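Maquette-3 (Escherichia coli, PDB 6Z0C) is an artificial four-helix bundle, probably designed to test how buried ion pairs can be built into and stabilise a hydrophobic core. Local coordinates at residues E30-K35 and Q164-Q169; E23-I28 and E171-V176; F17-Q22 and A82-Q87. The contacts are given in a common frame with arbitrary orientation. Numbering follows the deposited sequence.

The three contacts illustrate how one long helix, 4-48, can serve two antiparallel neighbours along its length. Contacts 1 and 2 are successive steps of its packing on helix 152-194. Their centres lie about 10 Å apart, and they touch through Leu31 CD1 and Leu172 CD2 at 3.7 Å. Contact 3 joins the same helix to 52-99. Its centre is about 12 Å from that of contact 2, which it meets where Leu20 CD2 lies 3.6 Å from Leu175 O. Contacts 1 and 3, with centres about 22 Å apart, lie on opposite sides of the chain's centre and do not touch. The potassium ion is bound by Gly101, Gly103 and Gln200, none of which belongs to these contacts.

Contact 1: residues E30-K35 and Q164-Q169; sequences ELLKIK and QVIKQQ
Leu31 lies over the aliphatic part of Gln168, its CD2 3.7 Å from Gln168 CB, while its CD1 reaches Gln169 CG at 4.0 Å. Both segments are regular alpha-helix, with phi/psi near -65/-43 and i to i+4 bonds such as Lys35 N to Leu31 O (2.9 Å) and Gln169 N to Val165 O (3.0 Å). They run antiparallel, with axes 10.4 Å apart at closest approach and a signed crossing angle of -164°. The register is set by Leu31 and Val165, whose CA atoms are 6.8 Å apart. Leu31 leaves sideways with chi1 at -94°, between wells, and its end swings nearer the partner. One turn on, Ile34 (tt) points toward helix 152-194 and places CD1 3.7 Å from Gln164 CG and 3.8 Å from Val165 CG2. Gln168, extended with chi1 m and chi2 t, accepts a hydrogen bond at OE1 from Gln164 NE2 (2.7 Å). Its own NE2, 4.2 Å from Ile34 CG2 and 4.0 Å from Glu30 CB, is buried without a polar partner. The stem of Lys35 (mtpp) packs here as well: CG is 4.2 Å from Val165 CG2 and CD 4.2 Å from Gln169 NE2. The principle illustrated is a bundle interface in which apolar residues share the inner face with a buried charge. Lys35 NZ forms salt bridges with Glu136 of helix 105-144 and Glu65 of helix 52-99, and a hydrogen bond with Gln68, so this side chain links the helix pair to both remaining helices of the bundle.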
loop_
_atom_site.group_PDB
_atom_site.type_symbol
_atom_site.label_atom_id
_atom_site.label_comp_id
_atom_site.label_asym_id
_atom_site.label_seq_id
_atom_site.Cartn_x
_atom_site.Cartn_y
_atom_site.Cartn_z
ATOM N N GLU A 30 8.029 8.341 -1.264
ATOM C CA GLU A 30 7.691 9.764 -0.984
ATOM C C GLU A 30 7.237 9.899 0.475
ATOM O O GLU A 30 7.632 10.884 1.123
ATOM C CB GLU A 30 6.647 10.277 -1.977
ATOM C CG GLU A 30 7.222 10.477 -3.369
ATOM C CD GLU A 30 6.225 10.720 -4.489
ATOM O OE1 GLU A 30 6.677 11.026 -5.614
ATOM O OE2 GLU A 30 5.007 10.592 -4.247
ATOM N N LEU A 31 6.457 8.938 0.975
ATOM C CA LEU A 31 5.974 8.914 2.383
ATOM C C LEU A 31 7.162 8.760 3.334
ATOM O O LEU A 31 7.192 9.456 4.358
ATOM C CB LEU A 31 4.980 7.767 2.574
ATOM C CG LEU A 31 3.512 8.141 2.403
ATOM C CD1 LEU A 31 2.641 6.902 2.497
ATOM C CD2 LEU A 31 3.089 9.174 3.437
ATOM N N LEU A 32 8.091 7.861 3.014
ATOM C CA LEU A 32 9.316 7.641 3.825
ATOM C C LEU A 32 10.113 8.947 3.914
ATOM O O LEU A 32 10.541 9.307 5.035
ATOM C CB LEU A 32 10.132 6.509 3.195
ATOM C CG LEU A 32 9.598 5.105 3.470
ATOM C CD1 LEU A 32 10.212 4.090 2.519
ATOM C CD2 LEU A 32 9.860 4.706 4.913
ATOM N N LYS A 33 10.283 9.642 2.787
ATOM C CA LYS A 33 11.047 10.917 2.718
ATOM C C LYS A 33 10.402 11.944 3.658
ATOM O O LYS A 33 11.119 12.450 4.543
ATOM C CB LYS A 33 11.132 11.431 1.278
ATOM C CG LYS A 33 12.008 12.665 1.090
ATOM C CD LYS A 33 12.062 13.176 -0.337
ATOM C CE LYS A 33 12.527 12.134 -1.334
ATOM N NZ LYS A 33 12.763 12.726 -2.673
ATOM N N ILE A 34 9.107 12.240 3.502
ATOM C CA ILE A 34 8.435 13.280 4.339
ATOM C C ILE A 34 8.433 12.831 5.805
ATOM O O ILE A 34 8.634 13.697 6.671
ATOM C CB ILE A 34 7.016 13.659 3.861
ATOM C CG1 ILE A 34 6.447 14.772 4.750
ATOM C CG2 ILE A 34 6.088 12.455 3.806
ATOM C CD1 ILE A 34 5.243 15.489 4.185
ATOM N N LYS A 35 8.213 11.543 6.089
ATOM C CA LYS A 35 8.068 11.058 7.489
ATOM C C LYS A 35 9.420 11.175 8.204
ATOM O O LYS A 35 9.421 11.579 9.383
ATOM C CB LYS A 35 7.440 9.662 7.534
ATOM C CG LYS A 35 5.927 9.671 7.325
ATOM C CD LYS A 35 5.219 8.366 7.631
ATOM C CE LYS A 35 5.346 7.916 9.072
ATOM N NZ LYS A 35 4.662 8.837 10.009
ATOM N N GLN A 164 -0.111 17.052 5.303
ATOM C CA GLN A 164 0.363 16.584 3.969
ATOM C C GLN A 164 0.579 15.066 4.011
ATOM O O GLN A 164 0.206 14.397 3.026
ATOM C CB GLN A 164 1.640 17.314 3.538
ATOM C CG GLN A 164 2.313 16.704 2.314
ATOM C CD GLN A 164 1.426 16.680 1.092
ATOM O OE1 GLN A 164 0.551 17.524 0.917
ATOM N NE2 GLN A 164 1.656 15.709 0.224
ATOM N N VAL A 165 1.167 14.547 5.094
ATOM C CA VAL A 165 1.393 13.083 5.301
ATOM C C VAL A 165 0.050 12.356 5.181
ATOM O O VAL A 165 -0.006 11.320 4.494
ATOM C CB VAL A 165 2.068 12.781 6.653
ATOM C CG1 VAL A 165 1.856 11.337 7.089
ATOM C CG2 VAL A 165 3.550 13.102 6.617
ATOM N N ILE A 166 -0.991 12.875 5.833
ATOM C CA ILE A 166 -2.328 12.214 5.871
ATOM C C ILE A 166 -2.910 12.176 4.453
ATOM O O ILE A 166 -3.452 11.121 4.087
ATOM C CB ILE A 166 -3.255 12.887 6.902
ATOM C CG1 ILE A 166 -2.945 12.355 8.303
ATOM C CG2 ILE A 166 -4.719 12.698 6.535
ATOM C CD1 ILE A 166 -3.564 13.153 9.412
ATOM N N LYS A 167 -2.781 13.259 3.679
ATOM C CA LYS A 167 -3.247 13.312 2.264
ATOM C C LYS A 167 -2.617 12.159 1.476
ATOM O O LYS A 167 -3.354 11.486 0.726
ATOM C CB LYS A 167 -2.881 14.634 1.581
ATOM C CG LYS A 167 -3.774 15.819 1.911
ATOM C CD LYS A 167 -3.463 17.041 1.069
ATOM C CE LYS A 167 -4.345 18.232 1.378
ATOM N NZ LYS A 167 -3.938 18.897 2.634
ATOM N N GLN A 168 -1.306 11.954 1.636
ATOM C CA GLN A 168 -0.530 10.911 0.911
ATOM C C GLN A 168 -0.950 9.510 1.380
ATOM O O GLN A 168 -1.016 8.609 0.526
ATOM C CB GLN A 168 0.969 11.137 1.100
ATOM C CG GLN A 168 1.466 12.407 0.425
ATOM C CD GLN A 168 2.947 12.631 0.616
ATOM O OE1 GLN A 168 3.394 13.743 0.876
ATOM N NE2 GLN A 168 3.726 11.570 0.495
ATOM N N GLN A 169 -1.223 9.318 2.673
ATOM C CA GLN A 169 -1.652 7.991 3.200
ATOM C C GLN A 169 -3.046 7.641 2.661
ATOM O O GLN A 169 -3.264 6.468 2.351
ATOM C CB GLN A 169 -1.573 7.948 4.726
ATOM C CG GLN A 169 -0.174 7.611 5.226
ATOM C CD GLN A 169 0.020 7.959 6.680
ATOM O OE1 GLN A 169 -0.804 8.639 7.286
ATOM N NE2 GLN A 169 1.116 7.490 7.250
#

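Contact 2: residues E23-I28 and E171-V176; sequences EIQQLI and ELLQLV
Segments 23-28 and 171-176 are both alpha-helical, with phi/psi close to -62/-44 and i to i+4 bonds including Leu27 N to Glu23 O (2.9 Å) and Leu175 N to Glu171 O (3.1 Å). They run antiparallel with a signed crossing angle of -161° and a closest axis separation of 10.2 Å. The nearest CA atoms are those of Ile24 and Leu175, 6.7 Å apart. Leu27 (tp) points toward the partner, and its CD2 settles against the backbone, 3.4 Å from Leu172 N, while also meeting Leu172 CB at 3.7 Å and Leu175 CD1 at 3.8 Å. Such close packing of branched aliphatic side chains at a shallow inclination is how four-helix bundles build their core, here with positions spaced by three and four residues: Leu27 and Leu175 point toward the partner, Ile24 and Leu172 leave sideways with their ends coming nearer, and Ile28 and Val176 lie at the border. Ile24 (mt) lays CG1 3.7 Å from Leu175 CB and CG2 4.1 Å from Leu172 CD1. Leu175 (mt) also extends CD1 to 3.8 Å from Glu23 CG, so the aliphatic stem of an exposed glutamate flanks the apolar cluster. Ile28 CG1 meets Leu172 CD2 at 4.3 Å. Phe125 of helix 105-144 touches both Ile28 and Val176.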
loop_
_atom_site.group_PDB
_atom_site.type_symbol
_atom_site.label_atom_id
_atom_site.label_comp_id
_atom_site.label_asym_id
_atom_site.label_seq_id
_atom_site.Cartn_x
_atom_site.Cartn_y
_atom_site.Cartn_z
ATOM N N GLU A 23 3.618 2.536 -8.916
ATOM C CA GLU A 23 3.036 3.789 -8.362
ATOM C C GLU A 23 2.987 3.692 -6.832
ATOM O O GLU A 23 3.343 4.675 -6.163
ATOM C CB GLU A 23 1.647 4.039 -8.954
ATOM C CG GLU A 23 1.032 5.356 -8.522
ATOM C CD GLU A 23 -0.275 5.709 -9.213
ATOM O OE1 GLU A 23 -0.834 4.833 -9.916
ATOM O OE2 GLU A 23 -0.734 6.856 -9.042
ATOM N N ILE A 24 2.561 2.545 -6.298
ATOM C CA ILE A 24 2.526 2.270 -4.832
ATOM C C ILE A 24 3.949 2.377 -4.257
ATOM O O ILE A 24 4.120 3.054 -3.231
ATOM C CB ILE A 24 1.868 0.905 -4.550
ATOM C CG1 ILE A 24 0.347 0.998 -4.706
ATOM C CG2 ILE A 24 2.279 0.376 -3.186
ATOM C CD1 ILE A 24 -0.366 -0.332 -4.696
ATOM N N GLN A 25 4.934 1.731 -4.879
ATOM C CA GLN A 25 6.342 1.748 -4.388
ATOM C C GLN A 25 6.876 3.187 -4.390
ATOM O O GLN A 25 7.570 3.561 -3.419
ATOM C CB GLN A 25 7.220 0.807 -5.214
ATOM C CG GLN A 25 6.802 -0.651 -5.085
ATOM C CD GLN A 25 7.980 -1.587 -4.991
ATOM O OE1 GLN A 25 8.735 -1.756 -5.946
ATOM N NE2 GLN A 25 8.140 -2.207 -3.833
ATOM N N GLN A 26 6.561 3.972 -5.423
ATOM C CA GLN A 26 7.002 5.389 -5.529
ATOM C C GLN A 26 6.339 6.212 -4.419
ATOM O O GLN A 26 7.041 7.041 -3.812
ATOM C CB GLN A 26 6.689 5.976 -6.908
ATOM C CG GLN A 26 7.157 7.419 -7.076
ATOM C CD GLN A 26 8.644 7.587 -6.868
ATOM O OE1 GLN A 26 9.440 6.695 -7.161
ATOM N NE2 GLN A 26 9.036 8.743 -6.357
ATOM N N LEU A 27 5.043 6.006 -4.162
ATOM C CA LEU A 27 4.310 6.771 -3.117
ATOM C C LEU A 27 4.876 6.410 -1.737
ATOM O O LEU A 27 5.054 7.321 -0.923
ATOM C CB LEU A 27 2.803 6.504 -3.215
ATOM C CG LEU A 27 1.935 7.195 -2.161
ATOM C CD1 LEU A 27 2.279 8.673 -2.027
ATOM C CD2 LEU A 27 0.456 7.032 -2.490
ATOM N N ILE A 28 5.194 5.136 -1.489
ATOM C CA ILE A 28 5.836 4.705 -0.212
ATOM C C ILE A 28 7.175 5.437 -0.051
ATOM O O ILE A 28 7.448 5.914 1.067
ATOM C CB ILE A 28 6.006 3.178 -0.136
ATOM C CG1 ILE A 28 4.656 2.471 0.005
ATOM C CG2 ILE A 28 6.944 2.817 1.004
ATOM C CD1 ILE A 28 4.710 0.988 -0.264
ATOM N N GLU A 171 -4.157 8.691 -0.252
ATOM C CA GLU A 171 -3.819 8.418 -1.673
ATOM C C GLU A 171 -3.340 6.964 -1.779
ATOM O O GLU A 171 -3.786 6.259 -2.699
ATOM C CB GLU A 171 -2.779 9.428 -2.164
ATOM C CG GLU A 171 -2.970 9.843 -3.608
ATOM C CD GLU A 171 -4.310 10.496 -3.909
ATOM O OE1 GLU A 171 -4.553 11.614 -3.411
ATOM O OE2 GLU A 171 -5.110 9.876 -4.631
ATOM N N LEU A 172 -2.500 6.526 -0.839
ATOM C CA LEU A 172 -1.943 5.148 -0.799
ATOM C C LEU A 172 -3.078 4.143 -0.558
ATOM O O LEU A 172 -3.111 3.125 -1.268
ATOM C CB LEU A 172 -0.869 5.071 0.290
ATOM C CG LEU A 172 -0.190 3.715 0.471
ATOM C CD1 LEU A 172 0.396 3.208 -0.839
ATOM C CD2 LEU A 172 0.886 3.798 1.541
ATOM N N LEU A 173 -3.990 4.423 0.383
ATOM C CA LEU A 173 -5.185 3.562 0.624
ATOM C C LEU A 173 -5.953 3.373 -0.689
ATOM O O LEU A 173 -6.326 2.228 -0.985
ATOM C CB LEU A 173 -6.094 4.171 1.700
ATOM C CG LEU A 173 -5.849 3.709 3.134
ATOM C CD1 LEU A 173 -6.886 4.311 4.072
ATOM C CD2 LEU A 173 -5.864 2.189 3.243
ATOM N N GLN A 174 -6.183 4.450 -1.449
ATOM C CA GLN A 174 -6.939 4.401 -2.733
ATOM C C GLN A 174 -6.231 3.471 -3.732
ATOM O O GLN A 174 -6.929 2.717 -4.430
ATOM C CB GLN A 174 -7.117 5.801 -3.316
ATOM C CG GLN A 174 -8.082 6.661 -2.512
ATOM C CD GLN A 174 -8.161 8.073 -3.034
ATOM O OE1 GLN A 174 -8.541 8.306 -4.178
ATOM N NE2 GLN A 174 -7.819 9.031 -2.186
ATOM N N LEU A 175 -4.899 3.534 -3.820
ATOM C CA LEU A 175 -4.118 2.685 -4.758
ATOM C C LEU A 175 -4.273 1.215 -4.354
ATOM O O LEU A 175 -4.399 0.382 -5.256
ATOM C CB LEU A 175 -2.645 3.111 -4.770
ATOM C CG LEU A 175 -2.357 4.534 -5.250
ATOM C CD1 LEU A 175 -0.859 4.788 -5.306
ATOM C CD2 LEU A 175 -2.995 4.823 -6.601
ATOM N N VAL A 176 -4.287 0.913 -3.052
ATOM C CA VAL A 176 -4.416 -0.483 -2.534
ATOM C C VAL A 176 -5.835 -0.977 -2.837
ATOM O O VAL A 176 -5.997 -2.166 -3.152
ATOM C CB VAL A 176 -4.080 -0.576 -1.034
ATOM C CG1 VAL A 176 -4.297 -1.981 -0.499
ATOM C CG2 VAL A 176 -2.656 -0.124 -0.752
#

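Contact 3: residues F17-Q22 and A82-Q87; sequences FQQLLQ and AQQLLQ
Leu86, the residue with the most surface covered here, points toward helix 4-48 in a tp rotamer. Its CD2 settles among three residues: 3.5 Å from Gln18 CG, 3.7 Å from Phe17 CB and 4.0 Å from Leu21 CD1. Leu21 (mt) answers from segment 17-22, directed toward segment 82-87, with CD2 4.0 Å from Ala82 CB. Gln83, the second most covered, leaves its helix sideways, but its bent side chain, with chi1 at -148° and chi2 at 135°, swings across so that its amide end lies against Gln18, Leu21 and Gln22. Behind these residues stand two regular alpha-helices with phi/psi near -64/-42, running antiparallel at 171° between their directions and 10.4 Å apart at the closest approach of their axes. Gln18 and Gln83 have the nearest CA atoms, at 6.7 Å. Phe17, besides meeting Leu86, touches Ile118 of helix 105-144 and Leu182, Val183 and Leu186 of helix 152-194, so this pair of helices closes on a core shared by all four. The chemistry implies an amphipathic seam of the kind used in designed bundles: phenylalanine, leucine and alanine fill the buried interior, bordered by glutamines that contribute both stems, as Gln18 does against Leu86, and amide ends.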
loop_
_atom_site.group_PDB
_atom_site.type_symbol
_atom_site.label_atom_id
_atom_site.label_comp_id
_atom_site.label_asym_id
_atom_site.label_seq_id
_atom_site.Cartn_x
_atom_site.Cartn_y
_atom_site.Cartn_z
ATOM N N PHE A 17 -1.783 -3.521 -13.350
ATOM C CA PHE A 17 -1.426 -3.929 -11.966
ATOM C C PHE A 17 0.078 -3.714 -11.734
ATOM O O PHE A 17 0.439 -3.208 -10.657
ATOM C CB PHE A 17 -1.844 -5.381 -11.713
ATOM C CG PHE A 17 -2.090 -5.755 -10.271
ATOM C CD1 PHE A 17 -2.810 -6.898 -9.966
ATOM C CD2 PHE A 17 -1.619 -4.981 -9.220
ATOM C CE1 PHE A 17 -3.040 -7.264 -8.650
ATOM C CE2 PHE A 17 -1.849 -5.349 -7.905
ATOM C CZ PHE A 17 -2.559 -6.490 -7.623
ATOM N N GLN A 18 0.928 -4.092 -12.694
ATOM C CA GLN A 18 2.401 -3.881 -12.607
ATOM C C GLN A 18 2.662 -2.383 -12.418
ATOM O O GLN A 18 3.414 -2.030 -11.493
ATOM C CB GLN A 18 3.126 -4.426 -13.841
ATOM C CG GLN A 18 3.285 -5.942 -13.836
ATOM C CD GLN A 18 3.830 -6.487 -15.135
ATOM O OE1 GLN A 18 3.721 -5.866 -16.192
ATOM N NE2 GLN A 18 4.416 -7.672 -15.069
ATOM N N GLN A 19 2.035 -1.541 -13.245
ATOM C CA GLN A 19 2.175 -0.060 -13.181
ATOM C C GLN A 19 1.658 0.443 -11.828
ATOM O O GLN A 19 2.297 1.337 -11.253
ATOM C CB GLN A 19 1.450 0.613 -14.348
ATOM C CG GLN A 19 2.159 0.422 -15.682
ATOM C CD GLN A 19 1.603 1.300 -16.776
ATOM O OE1 GLN A 19 1.061 2.375 -16.525
ATOM N NE2 GLN A 19 1.746 0.847 -18.013
ATOM N N LEU A 20 0.556 -0.119 -11.324
ATOM C CA LEU A 20 -0.044 0.305 -10.032
ATOM C C LEU A 20 0.931 -0.006 -8.890
ATOM O O LEU A 20 1.115 0.863 -8.025
ATOM C CB LEU A 20 -1.390 -0.395 -9.830
ATOM C CG LEU A 20 -2.123 -0.055 -8.536
ATOM C CD1 LEU A 20 -2.309 1.448 -8.389
ATOM C CD2 LEU A 20 -3.468 -0.768 -8.485
ATOM N N LEU A 21 1.555 -1.184 -8.893
ATOM C CA LEU A 21 2.511 -1.575 -7.822
ATOM C C LEU A 21 3.740 -0.657 -7.875
ATOM O O LEU A 21 4.263 -0.317 -6.795
ATOM C CB LEU A 21 2.885 -3.052 -7.969
ATOM C CG LEU A 21 1.809 -4.042 -7.522
ATOM C CD1 LEU A 21 2.179 -5.460 -7.930
ATOM C CD2 LEU A 21 1.572 -3.965 -6.020
ATOM N N GLN A 22 4.157 -0.231 -9.070
ATOM C CA GLN A 22 5.268 0.745 -9.242
ATOM C C GLN A 22 4.842 2.086 -8.629
ATOM O O GLN A 22 5.649 2.676 -7.886
ATOM C CB GLN A 22 5.651 0.881 -10.716
ATOM C CG GLN A 22 6.368 -0.342 -11.270
ATOM C CD GLN A 22 6.648 -0.236 -12.750
ATOM O OE1 GLN A 22 6.697 0.852 -13.321
ATOM N NE2 GLN A 22 6.840 -1.380 -13.389
ATOM N N ALA A 82 4.204 -8.922 -3.935
ATOM C CA ALA A 82 3.025 -8.838 -4.832
ATOM C C ALA A 82 3.490 -8.805 -6.294
ATOM O O ALA A 82 2.867 -9.477 -7.119
ATOM C CB ALA A 82 2.186 -7.632 -4.485
ATOM N N GLN A 83 4.550 -8.050 -6.599
ATOM C CA GLN A 83 5.073 -7.903 -7.986
ATOM C C GLN A 83 5.578 -9.269 -8.472
ATOM O O GLN A 83 5.297 -9.620 -9.636
ATOM C CB GLN A 83 6.142 -6.808 -8.050
ATOM C CG GLN A 83 6.170 -6.067 -9.384
ATOM C CD GLN A 83 6.268 -4.565 -9.245
ATOM O OE1 GLN A 83 5.519 -3.819 -9.877
ATOM N NE2 GLN A 83 7.201 -4.109 -8.420
ATOM N N GLN A 84 6.261 -10.020 -7.600
ATOM C CA GLN A 84 6.799 -11.379 -7.890
ATOM C C GLN A 84 5.632 -12.348 -8.129
ATOM O O GLN A 84 5.680 -13.094 -9.125
ATOM C CB GLN A 84 7.716 -11.839 -6.754
ATOM C CG GLN A 84 9.046 -11.094 -6.725
ATOM C CD GLN A 84 9.780 -11.207 -5.409
ATOM O OE1 GLN A 84 9.317 -11.843 -4.462
ATOM N NE2 GLN A 84 10.944 -10.580 -5.342
ATOM N N LEU A 85 4.614 -12.329 -7.264
ATOM C CA LEU A 85 3.402 -13.186 -7.404
ATOM C C LEU A 85 2.649 -12.820 -8.687
ATOM O O LEU A 85 2.129 -13.738 -9.344
ATOM C CB LEU A 85 2.505 -13.016 -6.175
ATOM C CG LEU A 85 3.060 -13.578 -4.868
ATOM C CD1 LEU A 85 2.204 -13.134 -3.693
ATOM C CD2 LEU A 85 3.155 -15.097 -4.912
ATOM N N LEU A 86 2.606 -11.533 -9.044
ATOM C CA LEU A 86 1.911 -11.048 -10.265
ATOM C C LEU A 86 2.573 -11.634 -11.524
ATOM O O LEU A 86 1.840 -12.000 -12.457
ATOM C CB LEU A 86 1.927 -9.518 -10.277
ATOM C CG LEU A 86 1.163 -8.858 -11.421
ATOM C CD1 LEU A 86 -0.302 -9.273 -11.428
ATOM C CD2 LEU A 86 1.289 -7.347 -11.337
ATOM N N GLN A 87 3.902 -11.724 -11.572
ATOM C CA GLN A 87 4.608 -12.315 -12.744
ATOM C C GLN A 87 4.277 -13.815 -12.833
ATOM O O GLN A 87 4.097 -14.310 -13.965
ATOM C CB GLN A 87 6.116 -12.067 -12.678
ATOM C CG GLN A 87 6.843 -12.440 -13.966
ATOM C CD GLN A 87 6.199 -11.865 -15.206
ATOM O OE1 GLN A 87 5.874 -10.680 -15.268
ATOM N NE2 GLN A 87 6.005 -12.706 -16.213
#